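Local coordinates for protein genome packaging NTPase B204 (PDB 4KFU) that probably hydrolyses ATP to drive packaging of viral DNA into the capsid, as a P-loop NTPase of the FtsK-HerA superfamily, at residues D5-V10 with H23-V28; S15-L20 with I134-R139; Y19-Y24 with I101-Y106. One frame throughout, in Å; residues are numbered along the deposited sequence.

Contact 1: D5-V10 with H23-V28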
loop_
_atom_site.group_PDB
_atom_site.type_symbol
_atom_site.label_atom_id
_atom_site.label_comp_id
_atom_site.label_asym_id
_atom_site.label_seq_id
_atom_site.Cartn_x
_atom_site.Cartn_y
_atom_site.Cartn_z
ATOM N N ASP A 5 -1.222 9.348 -5.471
ATOM C CA ASP A 5 -0.374 9.414 -4.279
ATOM C C ASP A 5 0.210 8.049 -3.940
ATOM O O ASP A 5 -0.376 7.012 -4.257
ATOM C CB ASP A 5 -1.156 9.911 -3.064
ATOM C CG ASP A 5 -1.248 11.419 -3.005
ATOM O OD1 ASP A 5 -0.532 12.091 -3.784
ATOM O OD2 ASP A 5 -2.030 11.931 -2.178
ATOM N N ILE A 6 1.378 8.061 -3.303
ATOM C CA ILE A 6 1.902 6.851 -2.697
ATOM C C ILE A 6 1.471 6.896 -1.227
ATOM O O ILE A 6 1.791 7.846 -0.495
ATOM C CB ILE A 6 3.426 6.758 -2.803
ATOM C CG1 ILE A 6 3.831 6.582 -4.282
ATOM C CG2 ILE A 6 3.930 5.581 -1.991
ATOM C CD1 ILE A 6 5.322 6.744 -4.572
ATOM N N VAL A 7 0.703 5.892 -0.816
ATOM C CA VAL A 7 0.219 5.801 0.559
ATOM C C VAL A 7 0.784 4.541 1.184
ATOM O O VAL A 7 0.742 3.455 0.587
ATOM C CB VAL A 7 -1.317 5.754 0.624
ATOM C CG1 VAL A 7 -1.787 5.609 2.061
ATOM C CG2 VAL A 7 -1.906 6.997 0.001
ATOM N N VAL A 8 1.328 4.684 2.388
ATOM C CA VAL A 8 1.919 3.551 3.080
ATOM C C VAL A 8 1.209 3.339 4.406
ATOM O O VAL A 8 1.091 4.271 5.221
ATOM C CB VAL A 8 3.426 3.757 3.300
ATOM C CG1 VAL A 8 4.035 2.544 4.002
ATOM C CG2 VAL A 8 4.124 4.002 1.943
ATOM N N LEU A 9 0.707 2.124 4.612
ATOM C CA LEU A 9 0.050 1.791 5.870
ATOM C C LEU A 9 0.924 0.845 6.686
ATOM O O LEU A 9 1.373 -0.196 6.189
ATOM C CB LEU A 9 -1.294 1.120 5.619
ATOM C CG LEU A 9 -2.196 1.676 4.527
ATOM C CD1 LEU A 9 -3.434 0.796 4.442
ATOM C CD2 LEU A 9 -2.577 3.115 4.822
ATOM N N VAL A 10 1.151 1.199 7.947
ATOM C CA VAL A 10 1.965 0.379 8.836
ATOM C C VAL A 10 1.168 0.032 10.079
ATOM O O VAL A 10 0.646 0.922 10.760
ATOM C CB VAL A 10 3.231 1.105 9.282
ATOM C CG1 VAL A 10 4.094 0.163 10.134
ATOM C CG2 VAL A 10 4.006 1.621 8.055
ATOM N N HIS A 23 -12.521 -0.784 3.802
ATOM C CA HIS A 23 -13.705 -0.007 4.176
ATOM C C HIS A 23 -13.495 1.499 4.155
ATOM O O HIS A 23 -14.394 2.255 4.503
ATOM C CB HIS A 23 -14.237 -0.450 5.537
ATOM C CG HIS A 23 -14.691 -1.874 5.564
ATOM N ND1 HIS A 23 -14.107 -2.827 6.370
ATOM C CD2 HIS A 23 -15.676 -2.508 4.882
ATOM C CE1 HIS A 23 -14.718 -3.987 6.190
ATOM N NE2 HIS A 23 -15.667 -3.821 5.289
ATOM N N TYR A 24 -12.308 1.942 3.764
ATOM C CA TYR A 24 -12.143 3.356 3.481
ATOM C C TYR A 24 -11.598 3.601 2.079
ATOM O O TYR A 24 -12.277 4.202 1.243
ATOM C CB TYR A 24 -11.266 4.071 4.506
ATOM C CG TYR A 24 -11.032 5.493 4.070
ATOM C CD1 TYR A 24 -12.056 6.428 4.131
ATOM C CD2 TYR A 24 -9.812 5.890 3.551
ATOM C CE1 TYR A 24 -11.863 7.727 3.713
ATOM C CE2 TYR A 24 -9.609 7.189 3.126
ATOM C CZ TYR A 24 -10.638 8.102 3.212
ATOM O OH TYR A 24 -10.442 9.397 2.795
ATOM N N PHE A 25 -10.368 3.155 1.828
ATOM C CA PHE A 25 -9.730 3.410 0.534
ATOM C C PHE A 25 -10.502 2.858 -0.672
ATOM O O PHE A 25 -10.828 3.611 -1.581
ATOM C CB PHE A 25 -8.277 2.928 0.534
ATOM C CG PHE A 25 -7.364 3.770 1.401
ATOM C CD1 PHE A 25 -6.987 5.045 0.994
ATOM C CD2 PHE A 25 -6.896 3.293 2.624
ATOM C CE1 PHE A 25 -6.149 5.845 1.791
ATOM C CE2 PHE A 25 -6.045 4.076 3.426
ATOM C CZ PHE A 25 -5.677 5.352 3.012
ATOM N N ILE A 26 -10.790 1.560 -0.677
ATOM C CA ILE A 26 -11.546 0.951 -1.779
ATOM C C ILE A 26 -12.910 1.604 -2.066
ATOM O O ILE A 26 -13.188 1.933 -3.220
ATOM C CB ILE A 26 -11.666 -0.584 -1.637
ATOM C CG1 ILE A 26 -10.324 -1.240 -1.970
ATOM C CG2 ILE A 26 -12.787 -1.127 -2.537
ATOM C CD1 ILE A 26 -10.235 -2.687 -1.565
ATOM N N PRO A 27 -13.753 1.817 -1.029
ATOM C CA PRO A 27 -15.012 2.530 -1.284
ATOM C C PRO A 27 -14.815 3.923 -1.883
ATOM O O PRO A 27 -15.557 4.286 -2.802
ATOM C CB PRO A 27 -15.631 2.650 0.111
ATOM C CG PRO A 27 -15.102 1.468 0.843
ATOM C CD PRO A 27 -13.696 1.304 0.355
ATOM N N VAL A 28 -13.844 4.684 -1.382
ATOM C CA VAL A 28 -13.630 6.052 -1.868
ATOM C C VAL A 28 -13.154 6.066 -3.320
ATOM O O VAL A 28 -13.565 6.915 -4.121
ATOM C CB VAL A 28 -12.634 6.830 -0.986
ATOM C CG1 VAL A 28 -12.257 8.149 -1.636
ATOM C CG2 VAL A 28 -13.237 7.081 0.388
#
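The Phe25 ring meets Val7 and Leu9 obliquely. One face of this ring carries Tyr24 CD2, 3.8 Å above the plane of Phe25 and over its centre. The Tyr24 ring has Phe25 CE1 at its edge, in the plane. Over one face of Tyr24 lies Val28 CG2, offset toward the rim. Across the contact the far end of the Phe25 ring does the touching. Phe25 CZ is 4.0 Å from Val7 CG1, and the two side chains point at one another. Phe25 CE2 is 3.9 Å from Leu9 CD2, and these side chains lie alongside, running in opposite senses. Phe25 CG lies anti to its carbonyl carbon (chi1 -70°), which carries the ring off the helix and down to the strand. The segments belong to the first beta-alpha unit of a P-loop NTPase fold: strand 6-10 leads into the phosphate-binding loop, and helix 17-31 follows. Side chains alternate along the strand. Val7 and Leu9 point to this helix, while Val8 and Val10 pack on helix 145-150. The spacing is wide, with Val7 CA 10.2 Å from Phe25 CA, and the ring bridges it. Helix 17-31 widens here, with probable bonds from Phe25 N to Leu20 O and Ile26 N to Ile21 O, each five residues back. It kinks at Pro27, whose nitrogen has no hydrogen to give. Ile155 of strand 153-156 packs on both Leu9 and Phe25.

Contact 2: S15-L20 with I134-R139; sequences SGKSYL and ILSTQR. With MG (magnesium ion), chain K; ACP (phosphomethylphosphonic acid adenylate ester), chain E.
Lys17 NZ is gripped by three oxygens. Lys17 NZ donates to ACP O2B at 2.6 Å. A longer bond runs from Lys17 NZ to Gln138 OE1, at 3.2 Å, and the third goes to the backbone oxygen of Gly11. The Gln138 bond comes in from above the amide plane, 37° out of it. Lys17 runs nearly perpendicular to Gln138. Beyond CB the lysine chain is extended until its last torsion (chi4 -72°), which turns NZ to the phosphates. Its stem lies along the end of strand 131-137: Lys17 CD is 3.3 Å from Ser136 OG and 3.5 Å from Thr137 O. Ser136 OG itself is hydrogen-bonded to Asp103. Residues 15-20 form the end of the Walker A P-loop and the start of its helix, with Gly16 as N-cap. The backbone amides of Gly16, Ser18 and Tyr19 bond to ACP oxygens. Gly16 has a positive phi (115°) that calls for glycine, and its bare CA leaves room for ACP N7. The Tyr19 ring takes ACP C5 over one face, 3.4 Å above its plane. Ser18 OG binds the magnesium ion at 2.2 Å; O2G and O1B of ACP and three waters complete six ligands. Lys17 thus links the beta-phosphate to Gln138, whose OE1 is 2.9 Å from ACP O1G, an arrangement consistent with Gln138 responding to the state of the gamma-phosphate.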
loop_
_atom_site.group_PDB
_atom_site.type_symbol
_atom_site.label_atom_id
_atom_site.label_comp_id
_atom_site.label_asym_id
_atom_site.label_seq_id
_atom_site.Cartn_x
_atom_site.Cartn_y
_atom_site.Cartn_z
ATOM N N SER A 15 -4.194 -4.872 13.655
ATOM C CA SER A 15 -4.273 -3.433 13.946
ATOM C C SER A 15 -5.446 -2.734 13.263
ATOM O O SER A 15 -5.966 -1.739 13.780
ATOM C CB SER A 15 -2.982 -2.709 13.554
ATOM O OG SER A 15 -2.742 -2.833 12.157
ATOM N N GLY A 16 -5.839 -3.229 12.089
ATOM C CA GLY A 16 -6.925 -2.618 11.347
ATOM C C GLY A 16 -6.499 -2.005 10.027
ATOM O O GLY A 16 -7.285 -1.311 9.387
ATOM N N LYS A 17 -5.265 -2.264 9.595
ATOM C CA LYS A 17 -4.775 -1.663 8.346
ATOM C C LYS A 17 -5.491 -2.180 7.082
ATOM O O LYS A 17 -5.795 -1.400 6.182
ATOM C CB LYS A 17 -3.251 -1.815 8.207
ATOM C CG LYS A 17 -2.765 -3.242 7.994
ATOM C CD LYS A 17 -1.250 -3.323 8.092
ATOM C CE LYS A 17 -0.755 -4.771 8.077
ATOM N NZ LYS A 17 -1.078 -5.465 9.373
ATOM N N SER A 18 -5.755 -3.485 7.012
ATOM C CA SER A 18 -6.478 -4.035 5.861
ATOM C C SER A 18 -7.932 -3.601 5.903
ATOM O O SER A 18 -8.562 -3.415 4.863
ATOM C CB SER A 18 -6.394 -5.557 5.828
ATOM O OG SER A 18 -5.130 -5.973 5.369
ATOM N N TYR A 19 -8.455 -3.442 7.114
ATOM C CA TYR A 19 -9.819 -2.953 7.308
ATOM C C TYR A 19 -9.935 -1.552 6.726
ATOM O O TYR A 19 -10.925 -1.211 6.082
ATOM C CB TYR A 19 -10.152 -2.939 8.796
ATOM C CG TYR A 19 -11.625 -2.789 9.129
ATOM C CD1 TYR A 19 -12.453 -3.907 9.227
ATOM C CD2 TYR A 19 -12.183 -1.537 9.362
ATOM C CE1 TYR A 19 -13.803 -3.780 9.542
ATOM C CE2 TYR A 19 -13.526 -1.398 9.673
ATOM C CZ TYR A 19 -14.330 -2.524 9.762
ATOM O OH TYR A 19 -15.657 -2.385 10.072
ATOM N N LEU A 20 -8.913 -0.736 6.971
ATOM C CA LEU A 20 -8.803 0.589 6.367
ATOM C C LEU A 20 -8.844 0.527 4.829
ATOM O O LEU A 20 -9.515 1.328 4.171
ATOM C CB LEU A 20 -7.497 1.249 6.829
ATOM C CG LEU A 20 -7.437 2.773 6.869
ATOM C CD1 LEU A 20 -8.589 3.330 7.681
ATOM C CD2 LEU A 20 -6.097 3.228 7.460
ATOM N N ILE A 134 -0.846 1.924 -2.908
ATOM C CA ILE A 134 -1.099 1.731 -1.482
ATOM C C ILE A 134 -0.275 0.544 -1.035
ATOM O O ILE A 134 -0.428 -0.565 -1.562
ATOM C CB ILE A 134 -2.571 1.495 -1.174
ATOM C CG1 ILE A 134 -3.382 2.714 -1.609
ATOM C CG2 ILE A 134 -2.748 1.290 0.336
ATOM C CD1 ILE A 134 -4.860 2.556 -1.489
ATOM N N LEU A 135 0.646 0.788 -0.104
ATOM C CA LEU A 135 1.531 -0.260 0.379
ATOM C C LEU A 135 1.247 -0.502 1.849
ATOM O O LEU A 135 1.104 0.449 2.627
ATOM C CB LEU A 135 2.998 0.133 0.216
ATOM C CG LEU A 135 3.486 0.445 -1.202
ATOM C CD1 LEU A 135 4.959 0.808 -1.170
ATOM C CD2 LEU A 135 3.229 -0.734 -2.147
ATOM N N SER A 136 1.186 -1.770 2.234
ATOM C CA SER A 136 0.823 -2.127 3.597
ATOM C C SER A 136 1.845 -3.093 4.176
ATOM O O SER A 136 2.259 -4.042 3.499
ATOM C CB SER A 136 -0.571 -2.768 3.582
ATOM O OG SER A 136 -0.853 -3.417 4.798
ATOM N N THR A 137 2.241 -2.873 5.429
ATOM C CA THR A 137 3.167 -3.789 6.095
ATOM C C THR A 137 2.956 -3.797 7.593
ATOM O O THR A 137 2.249 -2.934 8.123
ATOM C CB THR A 137 4.634 -3.440 5.798
ATOM O OG1 THR A 137 5.450 -4.594 6.049
ATOM C CG2 THR A 137 5.100 -2.256 6.662
ATOM N N GLN A 138 3.571 -4.762 8.275
ATOM C CA GLN A 138 3.298 -4.981 9.700
ATOM C C GLN A 138 4.210 -4.169 10.623
ATOM O O GLN A 138 3.746 -3.606 11.598
ATOM C CB GLN A 138 3.386 -6.471 10.047
ATOM C CG GLN A 138 2.598 -7.370 9.077
ATOM C CD GLN A 138 1.636 -8.326 9.768
ATOM O OE1 GLN A 138 0.416 -8.280 9.534
ATOM N NE2 GLN A 138 2.177 -9.217 10.599
ATOM N N ARG A 139 5.503 -4.133 10.320
ATOM C CA ARG A 139 6.468 -3.352 11.106
ATOM C C ARG A 139 7.120 -2.317 10.196
ATOM O O ARG A 139 7.332 -2.589 9.012
ATOM C CB ARG A 139 7.555 -4.256 11.718
ATOM C CG ARG A 139 7.033 -5.472 12.519
ATOM C CD ARG A 139 6.903 -5.191 14.008
ATOM N NE ARG A 139 6.359 -6.338 14.747
ATOM C CZ ARG A 139 6.966 -6.961 15.760
ATOM N NH1 ARG A 139 8.161 -6.563 16.185
ATOM N NH2 ARG A 139 6.367 -7.987 16.362
HETATM MG MG MG K . -4.252 -7.492 6.630
HETATM P PG ACP E . -3.676 -9.487 8.958
HETATM O O1G ACP E . -2.173 -9.495 9.519
HETATM O O2G ACP E . -3.646 -8.872 7.477
HETATM O O3G ACP E . -4.215 -10.871 8.943
HETATM P PB ACP E . -4.621 -6.710 9.680
HETATM O O1B ACP E . -4.715 -6.392 8.108
HETATM O O2B ACP E . -3.396 -6.153 10.282
HETATM C C3B ACP E . -4.723 -8.484 10.044
HETATM P PA ACP E . -7.382 -6.069 9.764
HETATM O O1A ACP E . -7.538 -7.358 8.992
HETATM O O2A ACP E . -7.592 -4.730 9.089
HETATM O O3A ACP E . -5.897 -6.017 10.403
HETATM O "O5'" ACP E . -8.392 -6.084 11.016
HETATM C "C5'" ACP E . -8.472 -7.143 11.967
HETATM C "C4'" ACP E . -9.838 -7.057 12.659
HETATM O "O4'" ACP E . -10.008 -5.870 13.446
HETATM C "C3'" ACP E . -10.971 -7.056 11.643
HETATM O "O3'" ACP E . -11.584 -8.351 11.599
HETATM C "C2'" ACP E . -11.984 -6.059 12.152
HETATM O "O2'" ACP E . -13.101 -6.816 12.602
HETATM C "C1'" ACP E . -11.338 -5.344 13.331
HETATM N N9 ACP E . -11.293 -3.898 12.992
HETATM C C8 ACP E . -10.315 -3.286 12.296
HETATM N N7 ACP E . -10.572 -1.957 12.151
HETATM C C5 ACP E . -11.747 -1.705 12.754
HETATM C C6 ACP E . -12.600 -0.514 12.975
HETATM N N6 ACP E . -12.265 0.709 12.505
HETATM N N1 ACP E . -13.753 -0.692 13.658
HETATM C C2 ACP E . -14.118 -1.900 14.133
HETATM N N3 ACP E . -13.392 -3.021 13.973
HETATM C C4 ACP E . -12.214 -2.989 13.303
HETATM O O HOH W 1 -2.461 -6.720 5.887
HETATM O O HOH W 2 -3.926 -8.668 4.925
HETATM O O HOH W 3 -6.094 -8.438 6.832
#

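Contact 3: Y19-Y24 with I101-Y106. With ACP (phosphomethylphosphonic acid adenylate ester), chain E.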
loop_
_atom_site.group_PDB
_atom_site.type_symbol
_atom_site.label_atom_id
_atom_site.label_comp_id
_atom_site.label_asym_id
_atom_site.label_seq_id
_atom_site.Cartn_x
_atom_site.Cartn_y
_atom_site.Cartn_z
ATOM N N TYR A 19 -8.455 -3.442 7.114
ATOM C CA TYR A 19 -9.819 -2.953 7.308
ATOM C C TYR A 19 -9.935 -1.552 6.726
ATOM O O TYR A 19 -10.925 -1.211 6.082
ATOM C CB TYR A 19 -10.152 -2.939 8.796
ATOM C CG TYR A 19 -11.625 -2.789 9.129
ATOM C CD1 TYR A 19 -12.453 -3.907 9.227
ATOM C CD2 TYR A 19 -12.183 -1.537 9.362
ATOM C CE1 TYR A 19 -13.803 -3.780 9.542
ATOM C CE2 TYR A 19 -13.526 -1.398 9.673
ATOM C CZ TYR A 19 -14.330 -2.524 9.762
ATOM O OH TYR A 19 -15.657 -2.385 10.072
ATOM N N LEU A 20 -8.913 -0.736 6.971
ATOM C CA LEU A 20 -8.803 0.589 6.367
ATOM C C LEU A 20 -8.844 0.527 4.829
ATOM O O LEU A 20 -9.515 1.328 4.171
ATOM C CB LEU A 20 -7.497 1.249 6.829
ATOM C CG LEU A 20 -7.437 2.773 6.869
ATOM C CD1 LEU A 20 -8.589 3.330 7.681
ATOM C CD2 LEU A 20 -6.097 3.228 7.460
ATOM N N ILE A 21 -8.096 -0.410 4.259
ATOM C CA ILE A 21 -8.087 -0.582 2.809
ATOM C C ILE A 21 -9.478 -0.974 2.314
ATOM O O ILE A 21 -9.992 -0.380 1.355
ATOM C CB ILE A 21 -7.047 -1.633 2.374
ATOM C CG1 ILE A 21 -5.631 -1.085 2.595
ATOM C CG2 ILE A 21 -7.230 -2.005 0.912
ATOM C CD1 ILE A 21 -4.520 -2.085 2.322
ATOM N N LYS A 22 -10.091 -1.950 2.987
ATOM C CA LYS A 22 -11.369 -2.514 2.532
ATOM C C LYS A 22 -12.550 -1.579 2.736
ATOM O O LYS A 22 -13.485 -1.581 1.937
ATOM C CB LYS A 22 -11.655 -3.844 3.239
ATOM C CG LYS A 22 -10.661 -4.962 2.926
ATOM C CD LYS A 22 -10.759 -6.078 3.970
ATOM C CE LYS A 22 -9.623 -7.086 3.825
ATOM N NZ LYS A 22 -9.670 -8.145 4.880
ATOM N N HIS A 23 -12.521 -0.784 3.802
ATOM C CA HIS A 23 -13.705 -0.007 4.176
ATOM C C HIS A 23 -13.495 1.499 4.155
ATOM O O HIS A 23 -14.394 2.255 4.503
ATOM C CB HIS A 23 -14.237 -0.450 5.537
ATOM C CG HIS A 23 -14.691 -1.874 5.564
ATOM N ND1 HIS A 23 -14.107 -2.827 6.370
ATOM C CD2 HIS A 23 -15.676 -2.508 4.882
ATOM C CE1 HIS A 23 -14.718 -3.987 6.190
ATOM N NE2 HIS A 23 -15.667 -3.821 5.289
ATOM N N TYR A 24 -12.308 1.942 3.764
ATOM C CA TYR A 24 -12.143 3.356 3.481
ATOM C C TYR A 24 -11.598 3.601 2.079
ATOM O O TYR A 24 -12.277 4.202 1.243
ATOM C CB TYR A 24 -11.266 4.071 4.506
ATOM C CG TYR A 24 -11.032 5.493 4.070
ATOM C CD1 TYR A 24 -12.056 6.428 4.131
ATOM C CD2 TYR A 24 -9.812 5.890 3.551
ATOM C CE1 TYR A 24 -11.863 7.727 3.713
ATOM C CE2 TYR A 24 -9.609 7.189 3.126
ATOM C CZ TYR A 24 -10.638 8.102 3.212
ATOM O OH TYR A 24 -10.442 9.397 2.795
ATOM N N ILE A 101 -2.729 -1.595 -5.345
ATOM C CA ILE A 101 -2.777 -1.920 -3.925
ATOM C C ILE A 101 -2.008 -3.192 -3.607
ATOM O O ILE A 101 -2.292 -4.267 -4.150
ATOM C CB ILE A 101 -4.229 -2.106 -3.446
ATOM C CG1 ILE A 101 -5.088 -0.911 -3.874
ATOM C CG2 ILE A 101 -4.276 -2.313 -1.927
ATOM C CD1 ILE A 101 -6.519 -0.935 -3.317
ATOM N N ILE A 102 -1.031 -3.066 -2.717
ATOM C CA ILE A 102 -0.145 -4.174 -2.393
ATOM C C ILE A 102 -0.188 -4.462 -0.909
ATOM O O ILE A 102 0.484 -3.794 -0.116
ATOM C CB ILE A 102 1.304 -3.881 -2.807
ATOM C CG1 ILE A 102 1.335 -3.339 -4.238
ATOM C CG2 ILE A 102 2.178 -5.155 -2.711
ATOM C CD1 ILE A 102 2.701 -3.345 -4.842
ATOM N N ASP A 103 -0.996 -5.444 -0.522
ATOM C CA ASP A 103 -1.004 -5.867 0.879
ATOM C C ASP A 103 0.190 -6.785 1.093
ATOM O O ASP A 103 0.694 -7.389 0.130
ATOM C CB ASP A 103 -2.322 -6.536 1.264
ATOM C CG ASP A 103 -2.830 -6.076 2.639
ATOM O OD1 ASP A 103 -1.982 -5.736 3.505
ATOM O OD2 ASP A 103 -4.069 -6.045 2.855
ATOM N N GLU A 104 0.684 -6.850 2.330
ATOM C CA GLU A 104 1.921 -7.579 2.624
ATOM C C GLU A 104 3.060 -7.128 1.698
ATOM O O GLU A 104 3.735 -7.957 1.071
ATOM C CB GLU A 104 1.694 -9.096 2.507
ATOM C CG GLU A 104 0.481 -9.634 3.306
ATOM C CD GLU A 104 -0.836 -9.667 2.504
ATOM O OE1 GLU A 104 -0.802 -9.705 1.245
ATOM O OE2 GLU A 104 -1.923 -9.664 3.137
ATOM N N ALA A 105 3.272 -5.815 1.608
ATOM C CA ALA A 105 4.220 -5.260 0.642
ATOM C C ALA A 105 5.683 -5.625 0.876
ATOM O O ALA A 105 6.523 -5.315 0.039
ATOM C CB ALA A 105 4.061 -3.741 0.519
ATOM N N TYR A 106 6.003 -6.269 1.999
ATOM C CA TYR A 106 7.392 -6.670 2.249
ATOM C C TYR A 106 7.880 -7.728 1.262
ATOM O O TYR A 106 9.078 -7.993 1.173
ATOM C CB TYR A 106 7.588 -7.158 3.685
ATOM C CG TYR A 106 6.665 -8.279 4.079
ATOM C CD1 TYR A 106 6.962 -9.602 3.760
ATOM C CD2 TYR A 106 5.489 -8.016 4.774
ATOM C CE1 TYR A 106 6.102 -10.636 4.122
ATOM C CE2 TYR A 106 4.626 -9.035 5.141
ATOM C CZ TYR A 106 4.935 -10.340 4.815
ATOM O OH TYR A 106 4.063 -11.341 5.191
HETATM P PG ACP E . -3.676 -9.487 8.958
HETATM O O1G ACP E . -2.173 -9.495 9.519
HETATM O O2G ACP E . -3.646 -8.872 7.477
HETATM O O3G ACP E . -4.215 -10.871 8.943
HETATM P PB ACP E . -4.621 -6.710 9.680
HETATM O O1B ACP E . -4.715 -6.392 8.108
HETATM O O2B ACP E . -3.396 -6.153 10.282
HETATM C C3B ACP E . -4.723 -8.484 10.044
HETATM P PA ACP E . -7.382 -6.069 9.764
HETATM O O1A ACP E . -7.538 -7.358 8.992
HETATM O O2A ACP E . -7.592 -4.730 9.089
HETATM O O3A ACP E . -5.897 -6.017 10.403
HETATM O "O5'" ACP E . -8.392 -6.084 11.016
HETATM C "C5'" ACP E . -8.472 -7.143 11.967
HETATM C "C4'" ACP E . -9.838 -7.057 12.659
HETATM O "O4'" ACP E . -10.008 -5.870 13.446
HETATM C "C3'" ACP E . -10.971 -7.056 11.643
HETATM O "O3'" ACP E . -11.584 -8.351 11.599
HETATM C "C2'" ACP E . -11.984 -6.059 12.152
HETATM O "O2'" ACP E . -13.101 -6.816 12.602
HETATM C "C1'" ACP E . -11.338 -5.344 13.331
HETATM N N9 ACP E . -11.293 -3.898 12.992
HETATM C C8 ACP E . -10.315 -3.286 12.296
HETATM N N7 ACP E . -10.572 -1.957 12.151
HETATM C C5 ACP E . -11.747 -1.705 12.754
HETATM C C6 ACP E . -12.600 -0.514 12.975
HETATM N N6 ACP E . -12.265 0.709 12.505
HETATM N N1 ACP E . -13.753 -0.692 13.658
HETATM C C2 ACP E . -14.118 -1.900 14.133
HETATM N N3 ACP E . -13.392 -3.021 13.973
HETATM C C4 ACP E . -12.214 -2.989 13.303
#
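Ile21 and Ile101 mark the closest backbone approach, with their CA atoms 8.7 Å apart. Helix 17-31 passes over the end of strand 98-102. The strand ends at Ile102, and Asp103 and Glu104 follow directly. Together they have the form of a Walker B motif in a P-loop NTPase. Ile21 spans both halves of the contact. Ile21 CG2, anti to the backbone N, touches Ile101 CG2 at 4.1 Å, and the two side chains lie alongside in opposite senses. The other branch runs extended (chi2 175°) and sets Ile21 CD1 4.0 Å from Asp103 OD2. That carboxylate is well satisfied. OD2 is hydrogen-bonded to Tyr50 OH and to Ser18 OG, the hydroxyl on the magnesium ion, so Asp103 is a second-shell residue here. Asp103 OD1 accepts Glu104 N at 3.1 Å on its anti lone pair. Glu104 OE1 is hydrogen-bonded to ND1 of His41, a residue of the zinc site. On the helix, Tyr19 sits between the nucleotide and the next turn: the face turned from the adenine carries His23 ND1, 3.2 Å above the Tyr19 ring plane and over its centre.

All three contacts use helix 17-31 and reach one mixed sheet. Along the chain the segments come in the order 5-10, 15-20, 19-24, 23-28, 101-106 and 134-139. Contacts 2 and 3 share Tyr19 and Leu20; contacts 1 and 3 share His23 and Tyr24. In the sheet, strands 98-102, 131-137 and 6-10 lie side by side and parallel, so the helix lies over three neighbouring strands. The contact centres are close: about 5 Å between contacts 2 and 3, 7 Å between 1 and 3, and 9 Å between 1 and 2. Contacts 2 and 3 together bring the P-loop, the Walker B-like aspartate and Gln138 around one nucleotide.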